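Local coordinates for minor structural protein 5 (Lactococcus phage Tuc2009, PDB 5E7T), which is probably an accessory baseplate component of the phage, combining a carbohydrate-binding-type domain with a beta-rich C-terminal domain that packs against minor structural protein 4, at residues T23-L28 with A201-F206; K230-L235 with S264-N269; N260-Q265 with S272-S277. All blocks are in the same frame, centred on the assembly; numbering follows the deposited sequence.

How the interactions relate
Interactions 2 and 3 share Ser-264 and Gln-265 and lie on the two sides of strand 258-265, their centres about 8 Å apart: interaction 2 pairs it with strand 231-235, and interaction 3 with the chain leading into strand 278-281. Backbone bonds dominate interaction 2, whereas serine hydroxyls do half the bonding in interaction 3. Interaction 1 is instead a buried apolar cluster of two loops, without hydrogen bonds across it and untouched by other chains of the assembly. It meets interaction 2 through Arg-232, whose NH1 packs on Trp-203 CB at 3.6 Å. Interactions 2 and 3 are also largely buried, but both border on minor structural protein 4.

Interaction 1 (T23-L28 with A201-F206); sequences TVYPNL and ADWPKF
Tyr-25 sets its CG anti to the backbone N (chi1 -158°), while Trp-203 holds CG anti to its carbonyl carbon (chi1 -62°); from these positions the Tyr-25 ring comes against Trp-203 and Pro-204. The side chains of Tyr-25 and Trp-203 cross at about a right angle, yet their ring planes differ by only 4°. With 5.5 Å between the centroids of the phenol and the six-membered indole ring, the rings are slid so far that they hardly overlap, and the nearest approach is Tyr-25 CE2 to Trp-203 CE3, 3.6 Å. Tyr-25 CE1 meets Pro-204 CG, also at 3.6 Å. Pro-26 meets Pro-204 tip to tip, CD of the former 3.7 Å from CG of the latter, and the same CD also sits over one face of the Tyr-25 ring, near the rim. Beyond it, the carbonyl O of Pro-26 approaches the indole in its plane, 3.3 Å from Trp-203 CZ3. Leu-28 completes the apolar patch, crossing the indole with CD2 3.9 Å from CZ2 of Trp-203. The evidence is thus of packing alone, since the two segments exchange no hydrogen bond.

Tyr-25 also meets Tyr-11 of strand 8-12 edge-to-face, and the backbone of Asn-27 is bonded to Thr-189 and Lys-181, the latter on strand 171-184. Toward the sheet that contains strands 231-235 and 238-243, Tyr-25 and Trp-203 both pack on Arg-232 of the first strand and Pro-239 of the second.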
ATOM      1  N   THR B  23      56.626  30.730 -14.706  1.00 69.54           N
ATOM      2  CA  THR B  23      56.739  31.894 -13.845  1.00 69.43           C
ATOM      3  C   THR B  23      55.326  32.289 -13.436  1.00 70.97           C
ATOM      4  O   THR B  23      55.159  33.123 -12.543  1.00 71.23           O
ATOM      5  CB  THR B  23      57.462  33.016 -14.584  1.00 79.65           C
ATOM      6  OG1 THR B  23      56.926  33.122 -15.905  1.00 79.57           O
ATOM      7  CG2 THR B  23      58.972  32.801 -14.639  1.00 78.57           C
ATOM      8  N   VAL B  24      54.309  31.651 -14.069  1.00 64.94           N
ATOM      9  CA  VAL B  24      52.886  31.895 -13.833  1.00 63.69           C
ATOM     10  C   VAL B  24      52.111  30.593 -13.555  1.00 66.46           C
ATOM     11  O   VAL B  24      52.216  29.653 -14.338  1.00 66.20           O
ATOM     12  CB  VAL B  24      52.266  32.734 -14.974  1.00 67.37           C
ATOM     13  CG1 VAL B  24      52.532  32.113 -16.339  1.00 67.06           C
ATOM     14  CG2 VAL B  24      50.774  32.937 -14.764  1.00 66.85           C
ATOM     15  N   TYR B  25      51.348  30.538 -12.430  1.00 61.66           N
ATOM     16  CA  TYR B  25      50.568  29.354 -12.033  1.00 60.17           C
ATOM     17  C   TYR B  25      49.490  29.067 -13.086  1.00 65.39           C
ATOM     18  O   TYR B  25      48.861  30.017 -13.582  1.00 65.54           O
ATOM     19  CB  TYR B  25      49.929  29.530 -10.637  1.00 59.97           C
ATOM     20  CG  TYR B  25      49.570  28.232  -9.949  1.00 60.18           C
ATOM     21  CD1 TYR B  25      50.555  27.388  -9.455  1.00 62.53           C
ATOM     22  CD2 TYR B  25      48.243  27.863  -9.760  1.00 60.55           C
ATOM     23  CE1 TYR B  25      50.235  26.197  -8.811  1.00 62.61           C
ATOM     24  CE2 TYR B  25      47.909  26.664  -9.120  1.00 61.39           C
ATOM     25  CZ  TYR B  25      48.912  25.838  -8.641  1.00 67.87           C
ATOM     26  OH  TYR B  25      48.637  24.653  -8.000  1.00 70.17           O
ATOM     27  N   PRO B  26      49.272  27.784 -13.464  1.00 61.06           N
ATOM     28  CA  PRO B  26      48.320  27.508 -14.533  1.00 59.95           C
ATOM     29  C   PRO B  26      46.874  27.800 -14.189  1.00 65.30           C
ATOM     30  O   PRO B  26      46.436  27.616 -13.051  1.00 67.81           O
ATOM     31  CB  PRO B  26      48.570  26.033 -14.866  1.00 61.01           C
ATOM     32  CG  PRO B  26      49.190  25.464 -13.716  1.00 65.47           C
ATOM     33  CD  PRO B  26      49.967  26.551 -13.049  1.00 62.47           C
ATOM     34  N   ASN B  27      46.154  28.296 -15.193  1.00 59.58           N
ATOM     35  CA  ASN B  27      44.730  28.572 -15.152  1.00 58.07           C
ATOM     36  C   ASN B  27      43.996  27.369 -15.744  1.00 61.17           C
ATOM     37  O   ASN B  27      44.527  26.698 -16.633  1.00 59.65           O
ATOM     38  CB  ASN B  27      44.414  29.800 -15.991  1.00 56.09           C
ATOM     39  CG  ASN B  27      44.740  31.101 -15.349  1.00 76.59           C
ATOM     40  OD1 ASN B  27      44.448  31.335 -14.181  1.00 72.00           O
ATOM     41  ND2 ASN B  27      45.267  32.015 -16.140  1.00 76.56           N
ATOM     42  N   LEU B  28      42.763  27.116 -15.267  1.00 59.16           N
ATOM     43  CA  LEU B  28      41.916  26.023 -15.759  1.00 58.91           C
ATOM     44  C   LEU B  28      41.405  26.296 -17.185  1.00 60.86           C
ATOM     45  O   LEU B  28      41.206  27.444 -17.576  1.00 60.39           O
ATOM     46  CB  LEU B  28      40.727  25.776 -14.816  1.00 59.23           C
ATOM     47  CG  LEU B  28      40.993  24.965 -13.563  1.00 64.71           C
ATOM     48  CD1 LEU B  28      39.842  25.091 -12.598  1.00 65.15           C
ATOM     49  CD2 LEU B  28      41.278  23.496 -13.890  1.00 67.68           C
ATOM     50  N   ALA B 201      46.814  15.462  -9.321  1.00 69.26           N
ATOM     51  CA  ALA B 201      48.000  15.182 -10.144  1.00 68.59           C
ATOM     52  C   ALA B 201      48.313  16.238 -11.191  1.00 73.76           C
ATOM     53  O   ALA B 201      49.488  16.460 -11.478  1.00 76.74           O
ATOM     54  CB  ALA B 201      47.846  13.838 -10.824  1.00 69.55           C
ATOM     55  N   ASP B 202      47.271  16.877 -11.775  1.00 67.35           N
ATOM     56  CA  ASP B 202      47.360  17.864 -12.852  1.00 64.90           C
ATOM     57  C   ASP B 202      48.007  19.181 -12.468  1.00 68.39           C
ATOM     58  O   ASP B 202      48.343  19.959 -13.364  1.00 70.25           O
ATOM     59  CB  ASP B 202      45.971  18.127 -13.469  1.00 65.57           C
ATOM     60  CG  ASP B 202      45.328  16.917 -14.114  1.00 74.89           C
ATOM     61  OD1 ASP B 202      46.033  16.194 -14.857  1.00 74.41           O
ATOM     62  OD2 ASP B 202      44.108  16.702 -13.896  1.00 82.74           O
ATOM     63  N   TRP B 203      48.177  19.459 -11.172  1.00 62.51           N
ATOM     64  CA  TRP B 203      48.752  20.738 -10.752  1.00 61.54           C
ATOM     65  C   TRP B 203      50.265  20.690 -10.507  1.00 68.55           C
ATOM     66  O   TRP B 203      50.773  19.610 -10.186  1.00 70.09           O
ATOM     67  CB  TRP B 203      48.025  21.255  -9.504  1.00 59.19           C
ATOM     68  CG  TRP B 203      46.572  21.525  -9.731  1.00 59.12           C
ATOM     69  CD1 TRP B 203      45.532  20.698  -9.437  1.00 61.65           C
ATOM     70  CD2 TRP B 203      45.998  22.693 -10.352  1.00 58.45           C
ATOM     71  NE1 TRP B 203      44.340  21.285  -9.807  1.00 60.28           N
ATOM     72  CE2 TRP B 203      44.596  22.516 -10.356  1.00 60.99           C
ATOM     73  CE3 TRP B 203      46.534  23.881 -10.896  1.00 59.30           C
ATOM     74  CZ2 TRP B 203      43.722  23.465 -10.906  1.00 59.44           C
ATOM     75  CZ3 TRP B 203      45.666  24.821 -11.433  1.00 59.76           C
ATOM     76  CH2 TRP B 203      44.275  24.620 -11.411  1.00 59.96           C
ATOM     77  N   PRO B 204      50.992  21.852 -10.577  1.00 65.45           N
ATOM     78  CA  PRO B 204      52.429  21.848 -10.260  1.00 65.69           C
ATOM     79  C   PRO B 204      52.717  21.257  -8.886  1.00 70.50           C
ATOM     80  O   PRO B 204      51.949  21.512  -7.947  1.00 70.36           O
ATOM     81  CB  PRO B 204      52.791  23.332 -10.285  1.00 67.11           C
ATOM     82  CG  PRO B 204      51.815  23.948 -11.197  1.00 70.30           C
ATOM     83  CD  PRO B 204      50.546  23.213 -10.964  1.00 66.32           C
ATOM     84  N   LYS B 205      53.807  20.451  -8.789  1.00 67.68           N
ATOM     85  CA  LYS B 205      54.256  19.749  -7.577  1.00 68.77           C
ATOM     86  C   LYS B 205      55.326  20.484  -6.772  1.00 73.92           C
ATOM     87  O   LYS B 205      55.405  20.291  -5.547  1.00 74.87           O
ATOM     88  CB  LYS B 205      54.742  18.326  -7.917  1.00 72.19           C
ATOM     89  CG  LYS B 205      53.609  17.312  -7.973  1.00 92.40           C
ATOM     90  CD  LYS B 205      53.926  16.098  -8.845  1.00105.53           C
ATOM     91  CE  LYS B 205      52.667  15.379  -9.300  1.00114.43           C
ATOM     92  NZ  LYS B 205      52.062  16.016 -10.501  1.00121.34           N
ATOM     93  N   PHE B 206      56.154  21.311  -7.458  1.00 69.61           N
ATOM     94  CA  PHE B 206      57.276  22.058  -6.870  1.00 69.42           C
ATOM     95  C   PHE B 206      57.168  23.578  -7.028  1.00 72.19           C
ATOM     96  O   PHE B 206      56.692  24.062  -8.052  1.00 70.52           O
ATOM     97  CB  PHE B 206      58.626  21.545  -7.420  1.00 71.80           C
ATOM     98  CG  PHE B 206      58.820  20.054  -7.253  1.00 74.06           C
ATOM     99  CD1 PHE B 206      58.305  19.157  -8.187  1.00 76.54           C
ATOM    100  CD2 PHE B 206      59.478  19.541  -6.143  1.00 76.99           C
ATOM    101  CE1 PHE B 206      58.434  17.776  -8.004  1.00 77.69           C
ATOM    102  CE2 PHE B 206      59.611  18.159  -5.962  1.00 79.94           C
ATOM    103  CZ  PHE B 206      59.087  17.286  -6.892  1.00 77.36           C
TER

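Interaction 2 (K230-L235 with S264-N269); sequences KYRVYL and SQINGN
Arg-232 and Ser-264 form an antiparallel hydrogen-bonded pair between strands 231-235 and 258-265, the two central strands of a four-stranded sheet whose order resembles that of a fibronectin type III domain. Both amides and both carbonyls are used: Arg-232 N donates to Ser-264 O at 3.0 Å, and Ser-264 N returns to Arg-232 O at 2.9 Å. Tyr-231 and Gln-265 follow as a non-hydrogen-bonded pair, where Tyr-231 CA makes a CA-H...O contact of 3.3 Å with Ser-264 O, giving that oxygen a second, weaker partner. The ladder is continued by Ile-266 N, which donates to Lys-230 O over 2.8 Å and nearly straight (169° at the hydrogen). Lys-230 O likewise has an added CA-H...O contact, from Gln-265 CA.

On the sheet face carrying Arg-232 and Ser-264, the polar groups gather round one acid. Glu-271 is hydrogen-bonded through OE2 to both Ser-264 OG and Tyr-234 OH, and its OE1 makes a long, weak ion pair with Arg-232 NE. The serine hydroxyl therefore has its partner outside the pair of strands; toward strand 231-235 it meets carbon, lying in the plane of the Tyr-234 ring at its edge, 3.7 Å from CE1.

On the opposite face, Tyr-231 OH is hydrogen-bonded to Asn-128 of a neighbouring chain of minor structural protein 4, so this face borders on that subunit; Lys-230 NZ reaches the same hydroxyl only weakly.

Back on the Arg-232 and Ser-264 face, the Arg-232 chain bends at chi3 (-67°), which places NE, and beyond it the guanidinium takes Ile-266 CD1 over one face, toward the rim, with NH2 of Arg-232 3.5 Å from that methyl.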
ATOM      1  N   LYS B 230      53.847  21.466  -0.043  1.00 74.04           N
ATOM      2  CA  LYS B 230      53.107  20.788   1.022  1.00 73.36           C
ATOM      3  C   LYS B 230      51.698  21.405   1.149  1.00 76.07           C
ATOM      4  O   LYS B 230      50.853  20.817   1.827  1.00 77.04           O
ATOM      5  CB  LYS B 230      53.887  20.907   2.356  1.00 77.76           C
ATOM      6  CG  LYS B 230      53.495  19.923   3.474  1.00100.98           C
ATOM      7  CD  LYS B 230      54.199  20.265   4.820  1.00115.47           C
ATOM      8  CE  LYS B 230      53.686  19.474   6.016  1.00119.19           C
ATOM      9  NZ  LYS B 230      54.270  19.940   7.310  1.00115.43           N
ATOM     10  N   TYR B 231      51.428  22.583   0.512  1.00 70.43           N
ATOM     11  CA  TYR B 231      50.104  23.234   0.594  1.00 68.82           C
ATOM     12  C   TYR B 231      49.622  23.839  -0.726  1.00 71.26           C
ATOM     13  O   TYR B 231      50.436  24.233  -1.547  1.00 71.46           O
ATOM     14  CB  TYR B 231      50.043  24.295   1.724  1.00 70.64           C
ATOM     15  CG  TYR B 231      50.516  23.792   3.071  1.00 72.30           C
ATOM     16  CD1 TYR B 231      49.655  23.106   3.923  1.00 73.77           C
ATOM     17  CD2 TYR B 231      51.841  23.943   3.464  1.00 73.54           C
ATOM     18  CE1 TYR B 231      50.098  22.602   5.144  1.00 74.56           C
ATOM     19  CE2 TYR B 231      52.300  23.423   4.670  1.00 75.51           C
ATOM     20  CZ  TYR B 231      51.427  22.748   5.508  1.00 80.59           C
ATOM     21  OH  TYR B 231      51.892  22.242   6.701  1.00 79.75           O
ATOM     22  N   ARG B 232      48.287  23.910  -0.922  1.00 66.14           N
ATOM     23  CA  ARG B 232      47.668  24.481  -2.123  1.00 63.97           C
ATOM     24  C   ARG B 232      46.726  25.565  -1.696  1.00 67.71           C
ATOM     25  O   ARG B 232      45.854  25.316  -0.864  1.00 68.39           O
ATOM     26  CB  ARG B 232      46.938  23.425  -2.969  1.00 61.19           C
ATOM     27  CG  ARG B 232      47.099  23.730  -4.436  1.00 70.49           C
ATOM     28  CD  ARG B 232      46.207  22.962  -5.391  1.00 76.79           C
ATOM     29  NE  ARG B 232      46.432  21.509  -5.496  1.00 79.44           N
ATOM     30  CZ  ARG B 232      47.565  20.906  -5.849  1.00 92.25           C
ATOM     31  NH1 ARG B 232      48.682  21.606  -6.006  1.00 98.89           N
ATOM     32  NH2 ARG B 232      47.603  19.592  -5.985  1.00 72.90           N
ATOM     33  N   VAL B 233      46.930  26.782  -2.227  1.00 63.06           N
ATOM     34  CA  VAL B 233      46.164  27.977  -1.885  1.00 61.57           C
ATOM     35  C   VAL B 233      45.148  28.274  -2.957  1.00 65.38           C
ATOM     36  O   VAL B 233      45.505  28.425  -4.118  1.00 65.23           O
ATOM     37  CB  VAL B 233      47.097  29.160  -1.561  1.00 65.22           C
ATOM     38  CG1 VAL B 233      46.316  30.456  -1.362  1.00 64.95           C
ATOM     39  CG2 VAL B 233      47.956  28.843  -0.334  1.00 65.83           C
ATOM     40  N   TYR B 234      43.868  28.293  -2.554  1.00 61.92           N
ATOM     41  CA  TYR B 234      42.666  28.521  -3.372  1.00 59.72           C
ATOM     42  C   TYR B 234      42.098  29.902  -3.069  1.00 61.61           C
ATOM     43  O   TYR B 234      41.661  30.164  -1.943  1.00 60.62           O
ATOM     44  CB  TYR B 234      41.588  27.462  -3.030  1.00 59.74           C
ATOM     45  CG  TYR B 234      41.917  26.060  -3.495  1.00 59.46           C
ATOM     46  CD1 TYR B 234      42.739  25.226  -2.741  1.00 60.89           C
ATOM     47  CD2 TYR B 234      41.396  25.560  -4.682  1.00 59.54           C
ATOM     48  CE1 TYR B 234      43.046  23.931  -3.167  1.00 60.59           C
ATOM     49  CE2 TYR B 234      41.690  24.269  -5.113  1.00 60.48           C
ATOM     50  CZ  TYR B 234      42.525  23.459  -4.361  1.00 66.75           C
ATOM     51  OH  TYR B 234      42.832  22.196  -4.826  1.00 66.49           O
ATOM     52  N   LEU B 235      42.113  30.786  -4.065  1.00 57.26           N
ATOM     53  CA  LEU B 235      41.540  32.114  -3.916  1.00 57.09           C
ATOM     54  C   LEU B 235      40.268  32.058  -4.715  1.00 62.16           C
ATOM     55  O   LEU B 235      40.314  31.768  -5.910  1.00 61.30           O
ATOM     56  CB  LEU B 235      42.487  33.203  -4.435  1.00 57.30           C
ATOM     57  CG  LEU B 235      41.965  34.640  -4.393  1.00 61.84           C
ATOM     58  CD1 LEU B 235      42.131  35.278  -3.011  1.00 62.50           C
ATOM     59  CD2 LEU B 235      42.632  35.462  -5.462  1.00 62.78           C
ATOM     60  N   SER B 264      44.598  23.812   1.319  1.00 60.50           N
ATOM     61  CA  SER B 264      44.578  22.361   1.485  1.00 60.51           C
ATOM     62  C   SER B 264      46.036  21.882   1.671  1.00 68.58           C
ATOM     63  O   SER B 264      46.964  22.656   1.407  1.00 70.03           O
ATOM     64  CB  SER B 264      43.931  21.694   0.284  1.00 59.56           C
ATOM     65  OG  SER B 264      44.845  21.661  -0.792  1.00 60.93           O
ATOM     66  N   GLN B 265      46.238  20.640   2.147  1.00 65.90           N
ATOM     67  CA  GLN B 265      47.571  20.066   2.330  1.00 66.61           C
ATOM     68  C   GLN B 265      47.792  18.999   1.275  1.00 72.73           C
ATOM     69  O   GLN B 265      46.892  18.192   1.006  1.00 71.96           O
ATOM     70  CB  GLN B 265      47.733  19.453   3.729  1.00 68.52           C
ATOM     71  CG  GLN B 265      49.142  18.940   4.019  1.00 72.69           C
ATOM     72  CD  GLN B 265      49.249  17.990   5.186  1.00 81.89           C
ATOM     73  OE1 GLN B 265      48.504  18.075   6.161  1.00 74.64           O
ATOM     74  NE2 GLN B 265      50.230  17.094   5.130  1.00 77.09           N
ATOM     75  N   ILE B 266      49.004  18.983   0.707  1.00 71.03           N
ATOM     76  CA  ILE B 266      49.439  18.010  -0.295  1.00 71.58           C
ATOM     77  C   ILE B 266      50.453  17.055   0.329  1.00 80.36           C
ATOM     78  O   ILE B 266      51.311  17.464   1.123  1.00 81.17           O
ATOM     79  CB  ILE B 266      49.991  18.722  -1.549  1.00 73.83           C
ATOM     80  CG1 ILE B 266      49.014  19.808  -2.072  1.00 72.36           C
ATOM     81  CG2 ILE B 266      50.424  17.734  -2.652  1.00 75.36           C
ATOM     82  CD1 ILE B 266      47.629  19.373  -2.506  1.00 74.61           C
ATOM     83  N   ASN B 267      50.329  15.772  -0.017  1.00 79.64           N
ATOM     84  CA  ASN B 267      51.182  14.711   0.506  1.00 81.70           C
ATOM     85  C   ASN B 267      51.326  13.637  -0.585  1.00 87.14           C
ATOM     86  O   ASN B 267      50.800  12.528  -0.445  1.00 88.08           O
ATOM     87  CB  ASN B 267      50.536  14.171   1.784  1.00 82.67           C
ATOM     88  CG  ASN B 267      51.381  13.275   2.634  1.00104.89           C
ATOM     89  OD1 ASN B 267      51.801  13.654   3.729  1.00100.87           O
ATOM     90  ND2 ASN B 267      51.507  12.018   2.228  1.00 96.51           N
ATOM     91  N   GLY B 268      51.981  14.018  -1.682  1.00 83.20           N
ATOM     92  CA  GLY B 268      52.213  13.171  -2.845  1.00 83.72           C
ATOM     93  C   GLY B 268      50.951  12.679  -3.524  1.00 89.60           C
ATOM     94  O   GLY B 268      50.581  11.508  -3.387  1.00 91.50           O
ATOM     95  N   ASN B 269      50.273  13.574  -4.253  1.00 85.32           N
ATOM     96  CA  ASN B 269      49.005  13.311  -4.972  1.00 84.37           C
ATOM     97  C   ASN B 269      47.824  12.910  -4.042  1.00 83.27           C
ATOM     98  O   ASN B 269      46.750  12.565  -4.542  1.00 81.59           O
ATOM     99  CB  ASN B 269      49.159  12.328  -6.150  1.00 91.56           C
ATOM    100  CG  ASN B 269      49.599  12.975  -7.459  1.00121.51           C
ATOM    101  OD1 ASN B 269      49.979  14.160  -7.526  1.00117.63           O
ATOM    102  ND2 ASN B 269      49.592  12.187  -8.529  1.00111.35           N
TER

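Interaction 3 (N260-Q265 with S272-S277); sequences NVQVSQ and SDKSES
Val-263 and Ser-275 bond twice where the segment 272-277 runs antiparallel beside strand 258-265, on the side away from strand 231-235, in a sheet whose order resembles fibronectin type III, and leads into strand 278-281. The end-to-end directions are 162° apart. The backbone of residues 272-277 is polyproline-II-like throughout, and two of the four hydrogen bonds between the segments use a serine OG.

Ser-275 and Ser-272 share a conformation that serves the same purpose. In both, OG stands between the backbone N and the carbonyl carbon (chi1 79° and 73°). Each serine grips both polar backbone atoms of one strand residue. Ser-275 N donates to Val-263 O at 2.8 Å while its OG accepts from Val-263 N at 3.0 Å; Ser-272 N donates to Gln-265 O, and its OG accepts from Gln-265 N at 2.8 Å. The hydroxyl proton of each goes onward to the next residue's carbonyl: Ser-272 OG to Asp-273 O, and Ser-275 OG to Glu-276 O, from above the carbonyl plane in both cases. Both hydroxyls are thus donor and acceptor at once.

The extended chain of Gln-262 crosses Lys-274 at a slant, Gln-262 CD lying 3.8 Å from Lys-274 CD. Lys-274 makes a cation-pi contact with Tyr-234. The carboxylate of Asp-273 forms salt bridges through OD1 to Lys-58 and through OD2 to Arg-44, on two different neighbouring chains of minor structural protein 4. Toward strand 278-281, Ser-277 CA makes a CA-H...O contact of 3.4 Å with Val-261 O.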
ATOM      1  N   ASN B 260      37.954  35.489  -0.776  1.00 59.92           N
ATOM      2  CA  ASN B 260      37.905  34.318   0.101  1.00 59.20           C
ATOM      3  C   ASN B 260      39.072  33.424  -0.244  1.00 65.18           C
ATOM      4  O   ASN B 260      39.339  33.159  -1.414  1.00 65.53           O
ATOM      5  CB  ASN B 260      36.671  33.488  -0.059  1.00 57.47           C
ATOM      6  CG  ASN B 260      35.384  34.130   0.245  1.00 72.14           C
ATOM      7  OD1 ASN B 260      35.027  34.340   1.413  1.00 68.83           O
ATOM      8  ND2 ASN B 260      34.582  34.214  -0.806  1.00 64.68           N
ATOM      9  N   VAL B 261      39.729  32.918   0.777  1.00 62.60           N
ATOM     10  CA  VAL B 261      40.881  32.044   0.653  1.00 61.90           C
ATOM     11  C   VAL B 261      40.681  30.858   1.579  1.00 65.56           C
ATOM     12  O   VAL B 261      40.134  30.980   2.681  1.00 66.92           O
ATOM     13  CB  VAL B 261      42.249  32.795   0.850  1.00 65.90           C
ATOM     14  CG1 VAL B 261      42.256  33.640   2.110  1.00 67.31           C
ATOM     15  CG2 VAL B 261      43.460  31.859   0.820  1.00 64.99           C
ATOM     16  N   GLN B 262      41.058  29.700   1.073  1.00 59.35           N
ATOM     17  CA  GLN B 262      41.042  28.425   1.764  1.00 57.92           C
ATOM     18  C   GLN B 262      42.299  27.689   1.283  1.00 61.24           C
ATOM     19  O   GLN B 262      42.761  27.952   0.164  1.00 59.36           O
ATOM     20  CB  GLN B 262      39.727  27.655   1.533  1.00 57.47           C
ATOM     21  CG  GLN B 262      39.283  27.567   0.088  1.00 50.88           C
ATOM     22  CD  GLN B 262      37.942  26.933  -0.125  1.00 68.57           C
ATOM     23  OE1 GLN B 262      37.251  26.507   0.821  1.00 70.46           O
ATOM     24  NE2 GLN B 262      37.565  26.815  -1.400  1.00 58.31           N
ATOM     25  N   VAL B 263      42.918  26.879   2.172  1.00 57.85           N
ATOM     26  CA  VAL B 263      44.158  26.140   1.886  1.00 56.73           C
ATOM     27  C   VAL B 263      43.909  24.654   2.096  1.00 62.88           C
ATOM     28  O   VAL B 263      43.114  24.281   2.957  1.00 62.75           O
ATOM     29  CB  VAL B 263      45.339  26.624   2.781  1.00 59.24           C
ATOM     30  CG1 VAL B 263      46.656  25.923   2.431  1.00 58.45           C
ATOM     31  CG2 VAL B 263      45.496  28.148   2.747  1.00 58.80           C
ATOM     32  N   SER B 264      44.598  23.812   1.319  1.00 60.50           N
ATOM     33  CA  SER B 264      44.578  22.361   1.485  1.00 60.51           C
ATOM     34  C   SER B 264      46.036  21.882   1.671  1.00 68.58           C
ATOM     35  O   SER B 264      46.964  22.656   1.407  1.00 70.03           O
ATOM     36  CB  SER B 264      43.931  21.694   0.284  1.00 59.56           C
ATOM     37  OG  SER B 264      44.845  21.661  -0.792  1.00 60.93           O
ATOM     38  N   GLN B 265      46.238  20.640   2.147  1.00 65.90           N
ATOM     39  CA  GLN B 265      47.571  20.066   2.330  1.00 66.61           C
ATOM     40  C   GLN B 265      47.792  18.999   1.275  1.00 72.73           C
ATOM     41  O   GLN B 265      46.892  18.192   1.006  1.00 71.96           O
ATOM     42  CB  GLN B 265      47.733  19.453   3.729  1.00 68.52           C
ATOM     43  CG  GLN B 265      49.142  18.940   4.019  1.00 72.69           C
ATOM     44  CD  GLN B 265      49.249  17.990   5.186  1.00 81.89           C
ATOM     45  OE1 GLN B 265      48.504  18.075   6.161  1.00 74.64           O
ATOM     46  NE2 GLN B 265      50.230  17.094   5.130  1.00 77.09           N
ATOM     47  N   SER B 272      44.333  16.960   1.018  1.00 64.46           N
ATOM     48  CA  SER B 272      43.374  17.024   2.116  1.00 63.97           C
ATOM     49  C   SER B 272      42.113  17.758   1.653  1.00 67.55           C
ATOM     50  O   SER B 272      42.134  18.433   0.611  1.00 68.31           O
ATOM     51  CB  SER B 272      43.986  17.793   3.284  1.00 68.09           C
ATOM     52  OG  SER B 272      44.060  19.188   3.028  1.00 72.55           O
ATOM     53  N   ASP B 273      41.022  17.681   2.444  1.00 61.55           N
ATOM     54  CA  ASP B 273      39.828  18.457   2.139  1.00 59.36           C
ATOM     55  C   ASP B 273      40.253  19.908   2.323  1.00 61.91           C
ATOM     56  O   ASP B 273      41.231  20.156   3.023  1.00 60.49           O
ATOM     57  CB  ASP B 273      38.686  18.104   3.099  1.00 62.00           C
ATOM     58  CG  ASP B 273      38.030  16.747   2.862  1.00 77.58           C
ATOM     59  OD1 ASP B 273      38.125  16.228   1.719  1.00 78.02           O
ATOM     60  OD2 ASP B 273      37.390  16.216   3.812  1.00 86.14           O
ATOM     61  N   LYS B 274      39.588  20.868   1.654  1.00 58.86           N
ATOM     62  CA  LYS B 274      40.001  22.267   1.792  1.00 56.90           C
ATOM     63  C   LYS B 274      39.675  22.781   3.201  1.00 62.35           C
ATOM     64  O   LYS B 274      38.717  22.313   3.824  1.00 64.49           O
ATOM     65  CB  LYS B 274      39.378  23.140   0.690  1.00 56.00           C
ATOM     66  CG  LYS B 274      39.815  22.763  -0.726  1.00 55.79           C
ATOM     67  CD  LYS B 274      39.277  23.746  -1.764  1.00 64.64           C
ATOM     68  CE  LYS B 274      38.301  23.172  -2.774  1.00 72.08           C
ATOM     69  NZ  LYS B 274      37.567  24.260  -3.497  1.00 85.61           N
ATOM     70  N   SER B 275      40.487  23.705   3.720  1.00 58.58           N
ATOM     71  CA  SER B 275      40.263  24.325   5.033  1.00 58.94           C
ATOM     72  C   SER B 275      39.000  25.189   5.028  1.00 63.09           C
ATOM     73  O   SER B 275      38.418  25.461   3.969  1.00 60.83           O
ATOM     74  CB  SER B 275      41.441  25.219   5.414  1.00 60.58           C
ATOM     75  OG  SER B 275      41.340  26.461   4.736  1.00 61.57           O
ATOM     76  N   GLU B 276      38.613  25.665   6.219  1.00 62.49           N
ATOM     77  CA  GLU B 276      37.484  26.567   6.399  1.00 63.39           C
ATOM     78  C   GLU B 276      37.892  27.853   5.706  1.00 68.05           C
ATOM     79  O   GLU B 276      39.076  28.188   5.744  1.00 69.05           O
ATOM     80  CB  GLU B 276      37.272  26.791   7.888  1.00 66.25           C
ATOM     81  CG  GLU B 276      35.983  27.506   8.231  1.00 85.99           C
ATOM     82  CD  GLU B 276      35.709  27.577   9.721  1.00122.59           C
ATOM     83  OE1 GLU B 276      36.408  26.881  10.501  1.00100.89           O
ATOM     84  OE2 GLU B 276      34.769  28.316  10.102  1.00131.14           O
ATOM     85  N   SER B 277      36.983  28.503   4.969  1.00 64.60           N
ATOM     86  CA  SER B 277      37.390  29.715   4.247  1.00 64.17           C
ATOM     87  C   SER B 277      37.572  30.893   5.202  1.00 70.66           C
ATOM     88  O   SER B 277      37.004  30.901   6.290  1.00 71.19           O
ATOM     89  CB  SER B 277      36.409  30.061   3.133  1.00 64.61           C
ATOM     90  OG  SER B 277      35.247  30.684   3.656  1.00 71.33           O
TER